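Local coordinates for protein endo-1,4-b-d-mannanase (Trichoderma reesei, PDB 1QNR) that hydrolyses the internal beta-1,4-mannosidic linkages of mannan polysaccharides as a glycoside hydrolase family 5 endo-mannanase, at residues Cys29-Ser43 with Thr91-Leu104. Residues are numbered along the deposited sequence; the frame is centred on the assembly and turned at random.
Sequences CSFLTNHADVDSTFS and TLDYVVQSAEQHNL
The imidazole of H35 lies flat over one face of the Y94 ring in a face-to-face stack, ring centroids 3.8 Å apart and planes only 4° from parallel. H35 CB reaches over the same phenol face. With CG anti to the backbone N (chi1 -167°), Y94 leans out from its helix across the start of the other, and its hydroxyl gives D39 OD2 an unusually short hydrogen bond of 2.4 Å; the carboxylate plane is turned 64° from the ring. The other oxygen, D39 OD1, takes a 3.0 Å bond from S98 OG on its anti lone pair, and hydroxyls one turn apart probably hold the carboxylate's rotation between them. Replacing Y94 by an alanine is likely to leave H35 without its stacking surface and D39 OD2 without its hydroxyl partner. Helices 35-47 and 90-102, on the outside of the family 5 TIM barrel, follow the neighbouring parallel strands 21-25 and 52-54. Between them F42 enters as a knob among V95, S98, A99 and H102. L104 CD1 covers one face of its ring, while V95 O and A99 N lie at the edge, and CZ meets V95 CG1 at 3.8 Å. F42 CB sits over the H102 imidazole, whose ND1 donates to S98 O at 3.0 Å, close to the ring plane, which helps hold the ring's orientation. One turn before F42, V38 CG1 packs on S98 CB at 3.6 Å, and V95 CG2 touches C29 O, beside the disulfide to C26.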
loop_
_atom_site.group_PDB
_atom_site.type_symbol
_atom_site.label_atom_id
_atom_site.label_comp_id
_atom_site.label_asym_id
_atom_site.label_seq_id
_atom_site.Cartn_x
_atom_site.Cartn_y
_atom_site.Cartn_z
ATOM N N CYS A 29 4.871 11.168 -0.662
ATOM C CA CYS A 29 6.074 11.397 0.139
ATOM C C CYS A 29 7.348 10.948 -0.591
ATOM O O CYS A 29 8.448 11.542 -0.548
ATOM C CB CYS A 29 5.891 10.546 1.468
ATOM S SG CYS A 29 4.885 11.371 2.828
ATOM N N SER A 30 7.192 9.852 -1.407
ATOM C CA SER A 30 8.343 9.308 -2.172
ATOM C C SER A 30 8.892 10.207 -3.264
ATOM O O SER A 30 9.996 9.902 -3.756
ATOM C CB SER A 30 7.854 8.013 -2.974
ATOM O OG SER A 30 7.374 7.112 -1.957
ATOM N N PHE A 31 8.148 11.254 -3.663
ATOM C CA PHE A 31 8.586 12.079 -4.805
ATOM C C PHE A 31 8.967 13.494 -4.339
ATOM O O PHE A 31 9.215 14.377 -5.176
ATOM C CB PHE A 31 7.416 12.137 -5.844
ATOM C CG PHE A 31 6.843 10.775 -6.220
ATOM C CD1 PHE A 31 7.715 9.681 -6.413
ATOM C CD2 PHE A 31 5.482 10.646 -6.495
ATOM C CE1 PHE A 31 7.140 8.421 -6.775
ATOM C CE2 PHE A 31 4.959 9.433 -6.916
ATOM C CZ PHE A 31 5.770 8.299 -7.003
ATOM N N LEU A 32 8.998 13.729 -3.048
ATOM C CA LEU A 32 9.459 15.044 -2.519
ATOM C C LEU A 32 10.963 15.195 -2.785
ATOM O O LEU A 32 11.761 14.323 -2.395
ATOM C CB LEU A 32 9.157 15.104 -1.012
ATOM C CG LEU A 32 7.680 15.126 -0.652
ATOM C CD1 LEU A 32 7.499 14.972 0.876
ATOM C CD2 LEU A 32 6.922 16.384 -1.115
ATOM N N THR A 33 11.399 16.362 -3.277
ATOM C CA THR A 33 12.834 16.538 -3.557
ATOM C C THR A 33 13.534 17.370 -2.487
ATOM O O THR A 33 14.785 17.339 -2.401
ATOM C CB THR A 33 13.111 17.245 -4.890
ATOM O OG1 THR A 33 12.481 18.528 -4.945
ATOM C CG2 THR A 33 12.718 16.324 -6.047
ATOM N N ASN A 34 12.797 18.098 -1.651
ATOM C CA ASN A 34 13.421 18.853 -0.576
ATOM C C ASN A 34 13.385 17.982 0.695
ATOM O O ASN A 34 12.268 17.681 1.187
ATOM C CB ASN A 34 12.620 20.168 -0.445
ATOM C CG ASN A 34 13.261 21.061 0.593
ATOM O OD1 ASN A 34 14.134 20.683 1.358
ATOM N ND2 ASN A 34 12.882 22.341 0.571
ATOM N N HIS A 35 14.517 17.602 1.270
ATOM C CA HIS A 35 14.553 16.792 2.506
ATOM C C HIS A 35 13.805 17.419 3.633
ATOM O O HIS A 35 13.190 16.700 4.484
ATOM C CB HIS A 35 16.048 16.694 2.976
ATOM C CG HIS A 35 16.817 15.823 2.008
ATOM N ND1 HIS A 35 18.186 15.678 2.142
ATOM C CD2 HIS A 35 16.433 15.094 0.938
ATOM C CE1 HIS A 35 18.603 14.875 1.166
ATOM N NE2 HIS A 35 17.579 14.500 0.410
ATOM N N ALA A 36 13.737 18.727 3.742
ATOM C CA ALA A 36 13.039 19.383 4.833
ATOM C C ALA A 36 11.541 19.054 4.781
ATOM O O ALA A 36 10.926 19.035 5.824
ATOM C CB ALA A 36 13.220 20.918 4.838
ATOM N N ASP A 37 10.995 18.837 3.563
ATOM C CA ASP A 37 9.574 18.534 3.424
ATOM C C ASP A 37 9.242 17.091 3.804
ATOM O O ASP A 37 8.186 16.820 4.399
ATOM C CB ASP A 37 9.128 18.838 1.990
ATOM C CG ASP A 37 9.269 20.314 1.592
ATOM O OD1 ASP A 37 9.427 21.176 2.473
ATOM O OD2 ASP A 37 9.233 20.531 0.341
ATOM N N VAL A 38 10.154 16.141 3.584
ATOM C CA VAL A 38 9.958 14.780 4.127
ATOM C C VAL A 38 10.060 14.846 5.652
ATOM O O VAL A 38 9.173 14.272 6.376
ATOM C CB VAL A 38 11.063 13.821 3.598
ATOM C CG1 VAL A 38 10.965 12.444 4.274
ATOM C CG2 VAL A 38 10.990 13.697 2.075
ATOM N N ASP A 39 11.010 15.610 6.225
ATOM C CA ASP A 39 11.184 15.605 7.691
ATOM C C ASP A 39 10.004 16.278 8.383
ATOM O O ASP A 39 9.503 15.759 9.397
ATOM C CB ASP A 39 12.505 16.310 8.052
ATOM C CG ASP A 39 13.690 15.363 7.648
ATOM O OD1 ASP A 39 13.684 14.122 7.676
ATOM O OD2 ASP A 39 14.681 15.906 7.315
ATOM N N SER A 40 9.441 17.394 7.815
ATOM C CA SER A 40 8.307 17.986 8.538
ATOM C C SER A 40 7.077 17.088 8.472
ATOM O O SER A 40 6.347 16.944 9.459
ATOM C CB SER A 40 8.003 19.423 8.052
ATOM O OG SER A 40 7.733 19.485 6.660
ATOM N N THR A 41 6.832 16.448 7.336
ATOM C CA THR A 41 5.661 15.575 7.190
ATOM C C THR A 41 5.778 14.360 8.132
ATOM O O THR A 41 4.820 14.006 8.858
ATOM C CB THR A 41 5.570 15.109 5.721
ATOM O OG1 THR A 41 5.451 16.287 4.861
ATOM C CG2 THR A 41 4.328 14.215 5.491
ATOM N N PHE A 42 6.964 13.703 8.152
ATOM C CA PHE A 42 7.130 12.547 9.059
ATOM C C PHE A 42 7.152 12.977 10.514
ATOM O O PHE A 42 6.668 12.187 11.392
ATOM C CB PHE A 42 8.376 11.733 8.646
ATOM C CG PHE A 42 8.149 10.794 7.496
ATOM C CD1 PHE A 42 6.999 10.768 6.702
ATOM C CD2 PHE A 42 9.138 9.835 7.236
ATOM C CE1 PHE A 42 6.813 9.805 5.673
ATOM C CE2 PHE A 42 8.971 8.913 6.226
ATOM C CZ PHE A 42 7.809 8.890 5.435
ATOM N N SER A 43 7.629 14.182 10.841
ATOM C CA SER A 43 7.507 14.654 12.240
ATOM C C SER A 43 6.051 14.712 12.652
ATOM O O SER A 43 5.605 14.267 13.726
ATOM C CB SER A 43 8.231 16.036 12.402
ATOM O OG SER A 43 8.086 16.492 13.784
ATOM N N THR A 91 15.606 9.805 -3.922
ATOM C CA THR A 91 14.492 10.447 -3.229
ATOM C C THR A 91 13.866 9.408 -2.280
ATOM O O THR A 91 13.569 9.741 -1.118
ATOM C CB THR A 91 13.340 11.150 -4.040
ATOM O OG1 THR A 91 12.677 10.127 -4.849
ATOM C CG2 THR A 91 14.037 12.073 -5.055
ATOM N N LEU A 92 13.662 8.148 -2.762
ATOM C CA LEU A 92 13.150 7.098 -1.822
ATOM C C LEU A 92 14.183 6.729 -0.741
ATOM O O LEU A 92 13.733 6.489 0.426
ATOM C CB LEU A 92 12.785 5.854 -2.657
ATOM C CG LEU A 92 12.052 4.721 -1.903
ATOM C CD1 LEU A 92 10.721 5.173 -1.295
ATOM C CD2 LEU A 92 11.799 3.547 -2.882
ATOM N N ASP A 93 15.484 6.861 -1.038
ATOM C CA ASP A 93 16.449 6.554 0.047
ATOM C C ASP A 93 16.241 7.523 1.224
ATOM O O ASP A 93 16.369 7.156 2.409
ATOM C CB ASP A 93 17.903 6.739 -0.432
ATOM C CG ASP A 93 18.391 5.748 -1.453
ATOM O OD1 ASP A 93 17.771 4.681 -1.645
ATOM O OD2 ASP A 93 19.491 6.020 -2.031
ATOM N N TYR A 94 15.963 8.815 0.950
ATOM C CA TYR A 94 15.763 9.785 2.032
ATOM C C TYR A 94 14.521 9.485 2.862
ATOM O O TYR A 94 14.435 9.705 4.063
ATOM C CB TYR A 94 15.845 11.261 1.532
ATOM C CG TYR A 94 15.961 12.178 2.771
ATOM C CD1 TYR A 94 17.191 12.300 3.443
ATOM C CD2 TYR A 94 14.860 12.806 3.336
ATOM C CE1 TYR A 94 17.307 13.063 4.601
ATOM C CE2 TYR A 94 14.977 13.560 4.494
ATOM C CZ TYR A 94 16.193 13.686 5.118
ATOM O OH TYR A 94 16.345 14.481 6.263
ATOM N N VAL A 95 13.424 9.033 2.151
ATOM C CA VAL A 95 12.215 8.615 2.866
ATOM C C VAL A 95 12.509 7.494 3.836
ATOM O O VAL A 95 12.032 7.531 4.984
ATOM C CB VAL A 95 11.114 8.224 1.816
ATOM C CG1 VAL A 95 9.879 7.646 2.528
ATOM C CG2 VAL A 95 10.707 9.441 1.018
ATOM N N VAL A 96 13.278 6.491 3.392
ATOM C CA VAL A 96 13.639 5.414 4.353
ATOM C C VAL A 96 14.563 5.940 5.476
ATOM O O VAL A 96 14.311 5.578 6.642
ATOM C CB VAL A 96 14.346 4.277 3.596
ATOM C CG1 VAL A 96 14.843 3.182 4.542
ATOM C CG2 VAL A 96 13.405 3.689 2.531
ATOM N N GLN A 97 15.492 6.851 5.183
ATOM C CA GLN A 97 16.354 7.478 6.203
ATOM C C GLN A 97 15.503 8.201 7.240
ATOM O O GLN A 97 15.716 8.070 8.460
ATOM C CB GLN A 97 17.385 8.430 5.512
ATOM C CG GLN A 97 18.247 9.147 6.567
ATOM C CD GLN A 97 19.151 10.244 6.105
ATOM O OE1 GLN A 97 19.599 11.141 6.939
ATOM N NE2 GLN A 97 19.550 10.311 4.872
ATOM N N SER A 98 14.500 8.986 6.788
ATOM C CA SER A 98 13.615 9.762 7.702
ATOM C C SER A 98 12.731 8.846 8.511
ATOM O O SER A 98 12.415 9.077 9.711
ATOM C CB SER A 98 12.811 10.775 6.826
ATOM O OG SER A 98 12.039 11.604 7.714
ATOM N N ALA A 99 12.231 7.729 7.902
ATOM C CA ALA A 99 11.418 6.755 8.690
ATOM C C ALA A 99 12.286 6.158 9.801
ATOM O O ALA A 99 11.823 6.007 10.961
ATOM C CB ALA A 99 10.896 5.645 7.747
ATOM N N GLU A 100 13.554 5.798 9.501
ATOM C CA GLU A 100 14.431 5.286 10.572
ATOM C C GLU A 100 14.595 6.333 11.694
ATOM O O GLU A 100 14.530 5.954 12.900
ATOM C CB GLU A 100 15.815 4.968 9.974
ATOM C CG GLU A 100 15.825 3.776 8.991
ATOM C CD GLU A 100 17.173 3.532 8.356
ATOM O OE1 GLU A 100 18.066 4.396 8.350
ATOM O OE2 GLU A 100 17.315 2.425 7.781
ATOM N N GLN A 101 14.761 7.600 11.364
ATOM C CA GLN A 101 14.973 8.631 12.389
ATOM C C GLN A 101 13.736 8.898 13.214
ATOM O O GLN A 101 13.843 9.232 14.421
ATOM C CB GLN A 101 15.401 9.934 11.674
ATOM C CG GLN A 101 15.521 11.211 12.515
ATOM C CD GLN A 101 15.785 12.427 11.594
ATOM O OE1 GLN A 101 16.631 12.286 10.659
ATOM N NE2 GLN A 101 14.995 13.412 11.934
ATOM N N HIS A 102 12.537 8.832 12.610
ATOM C CA HIS A 102 11.268 9.150 13.258
ATOM C C HIS A 102 10.593 7.910 13.833
ATOM O O HIS A 102 9.442 8.011 14.306
ATOM C CB HIS A 102 10.316 9.949 12.328
ATOM C CG HIS A 102 10.749 11.357 11.999
ATOM N ND1 HIS A 102 11.461 11.668 10.874
ATOM C CD2 HIS A 102 10.575 12.559 12.700
ATOM C CE1 HIS A 102 11.728 12.999 10.854
ATOM N NE2 HIS A 102 11.204 13.478 11.923
ATOM N N ASN A 103 11.201 6.746 13.760
ATOM C CA ASN A 103 10.658 5.502 14.289
ATOM C C ASN A 103 9.330 5.132 13.606
ATOM O O ASN A 103 8.368 4.726 14.300
ATOM C CB ASN A 103 10.535 5.606 15.849
ATOM C CG ASN A 103 11.872 5.951 16.533
ATOM O OD1 ASN A 103 12.817 5.187 16.334
ATOM N ND2 ASN A 103 11.910 7.077 17.238
ATOM N N LEU A 104 9.321 5.319 12.312
ATOM C CA LEU A 104 8.122 4.912 11.522
ATOM C C LEU A 104 8.459 3.687 10.643
ATOM O O LEU A 104 9.643 3.491 10.330
ATOM C CB LEU A 104 7.716 6.077 10.555
ATOM C CG LEU A 104 7.114 7.310 11.264
ATOM C CD1 LEU A 104 6.980 8.484 10.275
ATOM C CD2 LEU A 104 5.777 7.017 11.964
HETATM O O HOH W 1 13.553 12.665 -0.690
#